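Local coordinates for ORF131 protein (Ralstonia metallidurans, PDB 2WTP) that binds copper and changes conformation on doing so, and probably serves in heavy-metal resistance, at residues A95-D100 with V120-S125; V103-L108 with A116-Y121. One frame throughout, in Å; residues are numbered along the deposited sequence. Where two conformers were deposited one is given.

Interaction 1. Residues A95-D100 with V120-S125; sequences AQMVRD and VYIDRS. With MG (magnesium ion), chain F; CU (copper (II) ion), chain O.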
ATOM      1  N   ALA A  95       3.332  14.100  -2.937  1.00  8.23           N
ATOM      2  CA  ALA A  95       3.207  15.062  -4.006  1.00  8.66           C
ATOM      3  C   ALA A  95       2.407  14.529  -5.164  1.00 10.28           C
ATOM      4  O   ALA A  95       2.097  13.320  -5.242  1.00  9.57           O
ATOM      5  CB  ALA A  95       4.664  15.425  -4.473  1.00 14.25           C
ATOM      6  N   GLN A  96       2.149  15.391  -6.156  1.00  8.26           N
ATOM      7  CA  GLN A  96       1.470  15.024  -7.387  1.00  8.77           C
ATOM      8  C   GLN A  96       2.517  14.724  -8.420  1.00 10.25           C
ATOM      9  O   GLN A  96       3.217  15.617  -8.889  1.00 12.07           O
ATOM     10  CB  GLN A  96       0.588  16.216  -7.845  1.00  8.67           C
ATOM     11  CG  GLN A  96      -0.486  16.566  -6.852  1.00 10.04           C
ATOM     12  CD  GLN A  96      -1.650  15.541  -6.669  1.00  9.32           C
ATOM     13  OE1 GLN A  96      -1.930  14.719  -7.553  1.00 11.64           O
ATOM     14  NE2 GLN A  96      -2.378  15.673  -5.588  1.00 14.46           N
ATOM     15  N   MET A  97       2.670  13.435  -8.735  1.00  9.75           N
ATOM     16  CA  MET A  97       3.762  13.010  -9.578  1.00  9.64           C
ATOM     17  C   MET A  97       3.428  12.845 -11.016  1.00 10.51           C
ATOM     18  O   MET A  97       2.409  12.244 -11.364  1.00 11.20           O
ATOM     19  CB  MET A  97       4.283  11.620  -9.057  1.00 12.23           C
ATOM     20  CG  MET A  97       4.759  11.690  -7.637  1.00 15.43           C
ATOM     21  SD  MET A  97       5.997  12.970  -7.396  1.00 27.41           S
ATOM     22  CE  MET A  97       6.459  12.483  -5.743  1.00 30.77           C
ATOM     23  N   VAL A  98       4.300  13.291 -11.940  1.00  9.86           N
ATOM     24  CA  VAL A  98       3.946  13.164 -13.354  1.00 12.78           C
ATOM     25  C   VAL A  98       3.989  11.714 -13.885  1.00 12.33           C
ATOM     26  O   VAL A  98       3.291  11.358 -14.792  1.00 14.53           O
ATOM     27  CB  VAL A  98       4.884  14.129 -14.165  1.00 15.45           C
ATOM     28  CG1 VAL A  98       6.383  13.606 -14.131  1.00 14.76           C
ATOM     29  CG2 VAL A  98       4.339  14.313 -15.564  1.00 19.01           C
ATOM     30  N   ARG A  99       4.859  10.924 -13.243  1.00 11.21           N
ATOM     31  CA  ARG A  99       4.979   9.517 -13.551  1.00 10.74           C
ATOM     32  C   ARG A  99       5.144   8.784 -12.247  1.00  9.75           C
ATOM     33  O   ARG A  99       5.517   9.370 -11.200  1.00  9.61           O
ATOM     34  CB  ARG A  99       6.175   9.207 -14.467  1.00 14.41           C
ATOM     35  CG  ARG A  99       7.421   9.596 -13.920  1.00 17.05           C
ATOM     36  CD  ARG A  99       8.620   9.299 -14.920  1.00 25.44           C
ATOM     37  NE  ARG A  99       8.538  10.065 -16.164  1.00 41.83           N
ATOM     38  CZ  ARG A  99       9.043  11.293 -16.318  1.00 51.30           C
ATOM     39  NH1 ARG A  99       9.654  11.893 -15.305  1.00 50.36           N
ATOM     40  NH2 ARG A  99       8.914  11.934 -17.468  1.00 56.98           N
ATOM     41  N   ASP A 100       4.917   7.470 -12.279  1.00  9.29           N
ATOM     42  CA  ASP A 100       5.165   6.671 -11.059  1.00  8.54           C
ATOM     43  C   ASP A 100       6.598   6.834 -10.575  1.00  8.43           C
ATOM     44  O   ASP A 100       7.563   6.939 -11.444  1.00 10.59           O
ATOM     45  CB  ASP A 100       5.000   5.167 -11.333  1.00 12.50           C
ATOM     46  CG  ASP A 100       3.613   4.774 -11.697  1.00 13.38           C
ATOM     47  OD1 ASP A 100       2.640   5.569 -11.817  1.00 11.27           O
ATOM     48  OD2 ASP A 100       3.370   3.554 -11.805  1.00 16.49           O
ATOM     49  N   VAL A 120       8.529   3.577  -0.715  1.00  8.58           N
ATOM     50  CA  VAL A 120       7.133   3.960  -1.034  1.00  8.41           C
ATOM     51  C   VAL A 120       6.996   4.148  -2.531  1.00  8.37           C
ATOM     52  O   VAL A 120       7.722   4.937  -3.137  1.00  9.31           O
ATOM     53  CB  VAL A 120       6.816   5.299  -0.367  1.00  9.19           C
ATOM     54  CG1 VAL A 120       5.309   5.628  -0.595  1.00  9.88           C
ATOM     55  CG2 VAL A 120       7.079   5.149   1.148  1.00 11.01           C
ATOM     56  N   TYR A 121       6.093   3.389  -3.159  1.00  8.82           N
ATOM     57  CA  TYR A 121       5.829   3.509  -4.596  1.00  8.64           C
ATOM     58  C   TYR A 121       4.671   4.482  -4.745  1.00  8.89           C
ATOM     59  O   TYR A 121       3.562   4.163  -4.283  1.00  9.31           O
ATOM     60  CB  TYR A 121       5.466   2.099  -5.092  1.00  9.63           C
ATOM     61  CG  TYR A 121       5.403   2.043  -6.586  1.00  9.74           C
ATOM     62  CD1 TYR A 121       6.394   1.385  -7.303  1.00  9.43           C
ATOM     63  CD2 TYR A 121       4.320   2.619  -7.277  1.00 11.33           C
ATOM     64  CE1 TYR A 121       6.342   1.349  -8.681  1.00 12.35           C
ATOM     65  CE2 TYR A 121       4.246   2.552  -8.736  1.00 11.24           C
ATOM     66  CZ  TYR A 121       5.331   1.926  -9.360  1.00  9.89           C
ATOM     67  OH  TYR A 121       5.258   1.841 -10.742  1.00 14.42           O
ATOM     68  N   ILE A 122       4.869   5.582  -5.426  1.00  8.48           N
ATOM     69  CA  ILE A 122       3.880   6.672  -5.555  1.00  9.39           C
ATOM     70  C   ILE A 122       3.309   6.615  -6.978  1.00  8.90           C
ATOM     71  O   ILE A 122       4.023   6.738  -7.973  1.00  9.50           O
ATOM     72  CB  ILE A 122       4.513   8.097  -5.307  1.00  7.46           C
ATOM     73  CG1 ILE A 122       5.184   8.121  -3.918  1.00  7.22           C
ATOM     74  CG2 ILE A 122       3.335   9.052  -5.383  1.00  8.11           C
ATOM     75  CD1 ILE A 122       6.250   9.273  -3.787  1.00  8.67           C
ATOM     76  N   ASP A 123       2.017   6.321  -7.109  1.00  9.05           N
ATOM     77  CA  ASP A 123       1.389   6.275  -8.411  1.00  9.59           C
ATOM     78  C   ASP A 123       1.217   7.682  -8.978  1.00  8.58           C
ATOM     79  O   ASP A 123       1.063   8.668  -8.266  1.00  9.56           O
ATOM     80  CB  ASP A 123       0.008   5.702  -8.182  1.00 11.72           C
ATOM     81  CG  ASP A 123      -0.781   5.479  -9.431  1.00 18.29           C
ATOM     82  OD1 ASP A 123      -0.222   4.974 -10.401  1.00 16.19           O
ATOM     83  OD2 ASP A 123      -1.984   5.693  -9.378  1.00 19.08           O
ATOM     84  N   ARG A 124       1.292   7.763 -10.303  1.00  9.07           N
ATOM     85  CA  ARG A 124       1.147   8.984 -11.117  0.50  8.69           C
ATOM     86  C   ARG A 124      -0.124   9.706 -10.755  1.00  9.44           C
ATOM     87  O   ARG A 124      -1.174   9.083 -10.508  1.00  9.87           O
ATOM     88  CB  ARG A 124       1.176   8.531 -12.590  0.50 12.87           C
ATOM     89  CG  ARG A 124       0.799   9.547 -13.606  0.50 28.36           C
ATOM     90  CD  ARG A 124       1.134   9.003 -14.981  0.50 25.59           C
ATOM     91  NE  ARG A 124       0.261   9.556 -16.005  0.50 49.46           N
ATOM     92  CZ  ARG A 124      -0.208  10.794 -15.972  0.50 48.68           C
ATOM     93  NH1 ARG A 124       0.148  11.602 -14.972  0.50 41.54           N
ATOM     94  NH2 ARG A 124      -1.003  11.232 -16.945  0.50 42.53           N
ATOM     95  N   SER A 125      -0.087  11.051 -10.802  1.00  9.86           N
ATOM     96  CA  SER A 125      -1.255  11.881 -10.599  1.00 10.69           C
ATOM     97  C   SER A 125      -2.231  11.984 -11.752  1.00 10.64           C
ATOM     98  O   SER A 125      -1.826  12.085 -12.885  1.00 15.43           O
ATOM     99  CB  SER A 125      -0.656  13.260 -10.292  1.00 10.51           C
ATOM    100  OG  SER A 125      -1.759  14.179 -10.165  1.00 10.95           O
TER
HETATM  101 MG    MG F1110      -0.503   3.403 -11.835  0.70 15.21          MG
HETATM  102 CU    CU O1108      -3.092   5.245 -11.096  0.65 13.32          CU
HETATM  103  O   HOH W   1       0.646   4.455 -13.125  0.85 18.86           O
HETATM  104  O   HOH W   2       1.037   2.505 -10.934  0.85 16.82           O
HETATM  105  O   HOH W   3       1.682   2.593 -12.859  0.85 22.44           O
HETATM  106  O   HOH W   4      -2.151   3.878 -13.240  1.00 29.81           O
HETATM  107  O   HOH W   5      -0.699   1.451 -12.856  0.85 26.14           O

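Interaction 2. Residues V103-L108 with A116-Y121; sequences VDLGLL and AGVRVY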
ATOM      1  N   VAL A 103      10.295   6.458  -3.334  1.00  8.16           N
ATOM      2  CA  VAL A 103      11.251   7.103  -2.430  1.00  8.01           C
ATOM      3  C   VAL A 103      11.443   6.257  -1.210  1.00  8.38           C
ATOM      4  O   VAL A 103      10.484   5.572  -0.791  1.00  8.38           O
ATOM      5  CB  VAL A 103      10.763   8.570  -2.107  1.00  9.15           C
ATOM      6  CG1 VAL A 103       9.423   8.579  -1.386  1.00 10.05           C
ATOM      7  CG2 VAL A 103      11.854   9.316  -1.280  1.00 10.07           C
ATOM      8  N   ASP A 104      12.611   6.340  -0.566  1.00  8.26           N
ATOM      9  CA  ASP A 104      12.752   5.586   0.692  1.00  8.38           C
ATOM     10  C   ASP A 104      12.038   6.259   1.815  1.00  8.10           C
ATOM     11  O   ASP A 104      12.303   7.448   2.052  1.00  8.15           O
ATOM     12  CB  ASP A 104      14.262   5.418   1.030  1.00 10.95           C
ATOM     13  CG  ASP A 104      14.471   4.283   2.082  1.00 15.91           C
ATOM     14  OD1 ASP A 104      14.126   4.463   3.246  1.00 14.51           O
ATOM     15  OD2 ASP A 104      14.899   3.189   1.715  1.00 17.29           O
ATOM     16  N   LEU A 105      11.230   5.529   2.602  1.00  8.23           N
ATOM     17  CA  LEU A 105      10.473   6.169   3.682  1.00  8.21           C
ATOM     18  C   LEU A 105      11.477   6.735   4.697  1.00 10.80           C
ATOM     19  O   LEU A 105      11.134   7.667   5.446  1.00 11.17           O
ATOM     20  CB  LEU A 105       9.627   5.064   4.333  1.00  8.75           C
ATOM     21  CG  LEU A 105       8.601   5.553   5.404  1.00  9.58           C
ATOM     22  CD1 LEU A 105       7.561   6.469   4.789  1.00  8.88           C
ATOM     23  CD2 LEU A 105       7.982   4.300   6.152  1.00 11.00           C
ATOM     24  N   GLY A 106      12.655   6.144   4.855  1.00  8.91           N
ATOM     25  CA  GLY A 106      13.647   6.616   5.841  1.00 11.99           C
ATOM     26  C   GLY A 106      14.186   8.009   5.525  1.00 12.55           C
ATOM     27  O   GLY A 106      14.791   8.626   6.421  1.00 15.61           O
ATOM     28  N   LEU A 107      14.012   8.473   4.301  1.00  8.89           N
ATOM     29  CA  LEU A 107      14.407   9.843   3.934  1.00 11.31           C
ATOM     30  C   LEU A 107      13.267  10.808   4.204  1.00  9.14           C
ATOM     31  O   LEU A 107      13.499  11.955   4.564  1.00 11.63           O
ATOM     32  CB  LEU A 107      14.824   9.928   2.452  1.00  9.99           C
ATOM     33  CG  LEU A 107      16.010   8.987   2.284  1.00 13.45           C
ATOM     34  CD1 LEU A 107      16.469   9.068   0.788  1.00 19.63           C
ATOM     35  CD2 LEU A 107      17.248   9.380   3.164  1.00 15.99           C
ATOM     36  N   LEU A 108      12.027  10.356   4.073  1.00 10.06           N
ATOM     37  CA  LEU A 108      10.864  11.169   4.465  1.00  9.48           C
ATOM     38  C   LEU A 108      10.743  11.354   5.954  1.00 11.76           C
ATOM     39  O   LEU A 108      10.343  12.424   6.450  1.00 13.24           O
ATOM     40  CB  LEU A 108       9.533  10.548   3.969  1.00  8.85           C
ATOM     41  CG  LEU A 108       9.485  10.237   2.463  1.00 10.62           C
ATOM     42  CD1 LEU A 108       8.092   9.802   2.128  1.00 10.92           C
ATOM     43  CD2 LEU A 108      10.022  11.357   1.553  1.00 13.37           C
ATOM     44  N   ALA A 116      13.894   3.234   7.431  1.00 13.02           N
ATOM     45  CA  ALA A 116      14.868   3.181   6.359  1.00 12.01           C
ATOM     46  C   ALA A 116      14.875   1.805   5.663  1.00 12.54           C
ATOM     47  O   ALA A 116      14.908   0.735   6.362  1.00 17.32           O
ATOM     48  CB  ALA A 116      16.271   3.424   6.928  1.00 12.60           C
ATOM     49  N   GLY A 117      14.829   1.804   4.356  1.00 11.09           N
ATOM     50  CA  GLY A 117      14.713   0.566   3.597  1.00 10.79           C
ATOM     51  C   GLY A 117      13.336   0.167   3.191  1.00 12.70           C
ATOM     52  O   GLY A 117      13.191  -0.801   2.468  1.00 18.49           O
ATOM     53  N   VAL A 118      12.306   0.856   3.680  1.00 12.02           N
ATOM     54  CA  VAL A 118      10.974   0.632   3.183  1.00 10.92           C
ATOM     55  C   VAL A 118      10.775   1.590   1.994  1.00  9.92           C
ATOM     56  O   VAL A 118      10.974   2.835   2.186  1.00 14.30           O
ATOM     57  CB  VAL A 118       9.964   0.957   4.225  1.00 13.20           C
ATOM     58  CG1 VAL A 118       8.528   0.737   3.655  1.00 16.73           C
ATOM     59  CG2 VAL A 118      10.175   0.022   5.463  1.00 15.91           C
ATOM     60  N   ARG A 119      10.448   1.126   0.832  1.00  8.89           N
ATOM     61  CA  ARG A 119      10.305   1.996  -0.346  1.00  8.92           C
ATOM     62  C   ARG A 119       8.846   2.304  -0.544  1.00 10.04           C
ATOM     63  O   ARG A 119       7.995   1.414  -0.474  1.00 11.25           O
ATOM     64  CB  ARG A 119      10.906   1.315  -1.541  1.00 16.83           C
ATOM     65  CG  ARG A 119      11.103   2.317  -2.663  1.00 31.56           C
ATOM     66  CD  ARG A 119      12.284   1.985  -3.601  1.00 26.59           C
ATOM     67  NE  ARG A 119      13.461   2.455  -2.967  1.00 18.79           N
ATOM     68  CZ  ARG A 119      13.948   3.706  -3.113  1.00 10.93           C
ATOM     69  NH1 ARG A 119      14.994   3.999  -2.364  1.00 12.79           N
ATOM     70  NH2 ARG A 119      13.399   4.612  -3.906  1.00 12.17           N
ATOM     71  N   VAL A 120       8.529   3.577  -0.715  1.00  8.58           N
ATOM     72  CA  VAL A 120       7.133   3.960  -1.034  1.00  8.41           C
ATOM     73  C   VAL A 120       6.996   4.148  -2.531  1.00  8.37           C
ATOM     74  O   VAL A 120       7.722   4.937  -3.137  1.00  9.31           O
ATOM     75  CB  VAL A 120       6.816   5.299  -0.367  1.00  9.19           C
ATOM     76  CG1 VAL A 120       5.309   5.628  -0.595  1.00  9.88           C
ATOM     77  CG2 VAL A 120       7.079   5.149   1.148  1.00 11.01           C
ATOM     78  N   TYR A 121       6.093   3.389  -3.159  1.00  8.82           N
ATOM     79  CA  TYR A 121       5.829   3.509  -4.596  1.00  8.64           C
ATOM     80  C   TYR A 121       4.671   4.482  -4.745  1.00  8.89           C
ATOM     81  O   TYR A 121       3.562   4.163  -4.283  1.00  9.31           O
ATOM     82  CB  TYR A 121       5.466   2.099  -5.092  1.00  9.63           C
ATOM     83  CG  TYR A 121       5.403   2.043  -6.586  1.00  9.74           C
ATOM     84  CD1 TYR A 121       6.394   1.385  -7.303  1.00  9.43           C
ATOM     85  CD2 TYR A 121       4.320   2.619  -7.277  1.00 11.33           C
ATOM     86  CE1 TYR A 121       6.342   1.349  -8.681  1.00 12.35           C
ATOM     87  CE2 TYR A 121       4.246   2.552  -8.736  1.00 11.24           C
ATOM     88  CZ  TYR A 121       5.331   1.926  -9.360  1.00  9.89           C
ATOM     89  OH  TYR A 121       5.258   1.841 -10.742  1.00 14.42           O
TER
HETATM   90  O   HOH W   6      16.357   2.380  -0.335  1.00 18.45           O

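Interaction 1. Residues A95-D100 with V120-S125
Asp-100 turns its CG beside its own backbone N, anti to the carbonyl carbon (chi1 -65°), and Tyr-121 has its CG anti to the backbone N (chi1 -170°); with both CG atoms so placed, the carboxylate and the phenol come together. Tyr-121 OH donates to Asp-100 OD2 at 2.8 Å, arriving on the anti side of the carboxylate, while OD2 lies at the edge of the ring, in its plane. Carboxylate and ring planes stand 77° apart. The other oxygen, Asp-100 OD1, receives the backbone N of Arg-124 at 3.0 Å, again on the anti side but well out of the carboxylate plane. One carboxylate is thereby gripped from the chain on both oxygens, which fixes its rotation at the edge of a metal site. It acts there as a second-shell group: Asp-123 OD1 binds the magnesium ion at 2.1 Å, and two of the metal's waters donate to Asp-100, one to each oxygen. Asp-123 OD2 binds copper, also at 2.1 Å, so this carboxylate bridges two metals; Asp-123 of the second subunit shares the copper. In the fold, the loop after strand 88-94 lies here against the end of strand 119-123. Beyond the strand, Ser-125 N gives a nearly straight bond to Met-97 O (2.8 Å), and Ser-125 OG donates onto an in-plane lone pair of Gln-96 OE1 at 2.7 Å. On the apolar side Met-97 and Ile-122 cross at a slant, Met-97 CG against Ile-122 CG2 and Met-97 CE against Ile-122 CD1, each pair 3.8 Å apart.

Interaction 2. Residues V103-L108 with A116-Y121
Asp-104 and Arg-119 form the non-hydrogen-bonded pair of two antiparallel strands at the point where strand 101-104 gives way to helix 105-108, and Asp-104 is the N-cap of that helix. With CG anti to the backbone N (chi1 -163°), its carboxylate serves two main-chain donors. OD1 takes Gly-106 N on its anti lone pair at 2.8 Å, the capping bond, and Gly-117 N on its syn lone pair; OD2 also offers its syn lone pair to Gly-117 N, which therefore sits in the fork of the carboxylate. The guanidinium of Arg-119 lies with one face over the backbone of Val-103 and Asp-104, NH2 reaching to 3.6 Å from Val-103 CA and bonding outside these segments to Ser-102 OG. Asp-104 OD2 is far off the guanidinium plane, so the two charges are merely near, without a salt bridge; a water between them donates to OD2 and accepts from NH1. On the face carrying Val-103 and Val-120, Leu-105 from the helix start crosses Val-120, Leu-105 CD1 to Val-120 CG2 at 3.9 Å, and sets its CB against Val-118 CB. Val-103 and Val-120 form the hydrogen-bonded pair, joined by two backbone bonds. At the helix start the two segments press close, Gly-106 CA 3.7 Å from Ala-116 CA, where a CB on Gly-106 would clash. Leu-105 N lies 2.7 Å from Val-118 O, almost in line with the carbonyl bond, with an N-H...O angle of 179°.

In the fold
From the N terminus, helix 37-49 and strands 52-55 to 88-94 come first, and the chain then enters the loop 95-100, the first half of interaction 1. It runs on through strand 101-104 into helix 105-108, passes through a loop, and returns along 116-121, so that interaction 2 closes the shorter loop, with seven residues between its segments. The same strand runs on through 120-125, where interaction 1 closes the longer loop around the first. The two share Val-120 and Tyr-121 and touch where Ile-122 CD1 meets Val-103 CG1 at 4.0 Å. Interaction 2 pairs strand 101-104 with strand 119-123 and joins helix 105-108 to the residues leading into the latter; interaction 1 ties the 95-100 loop to the sheet's metal-binding end.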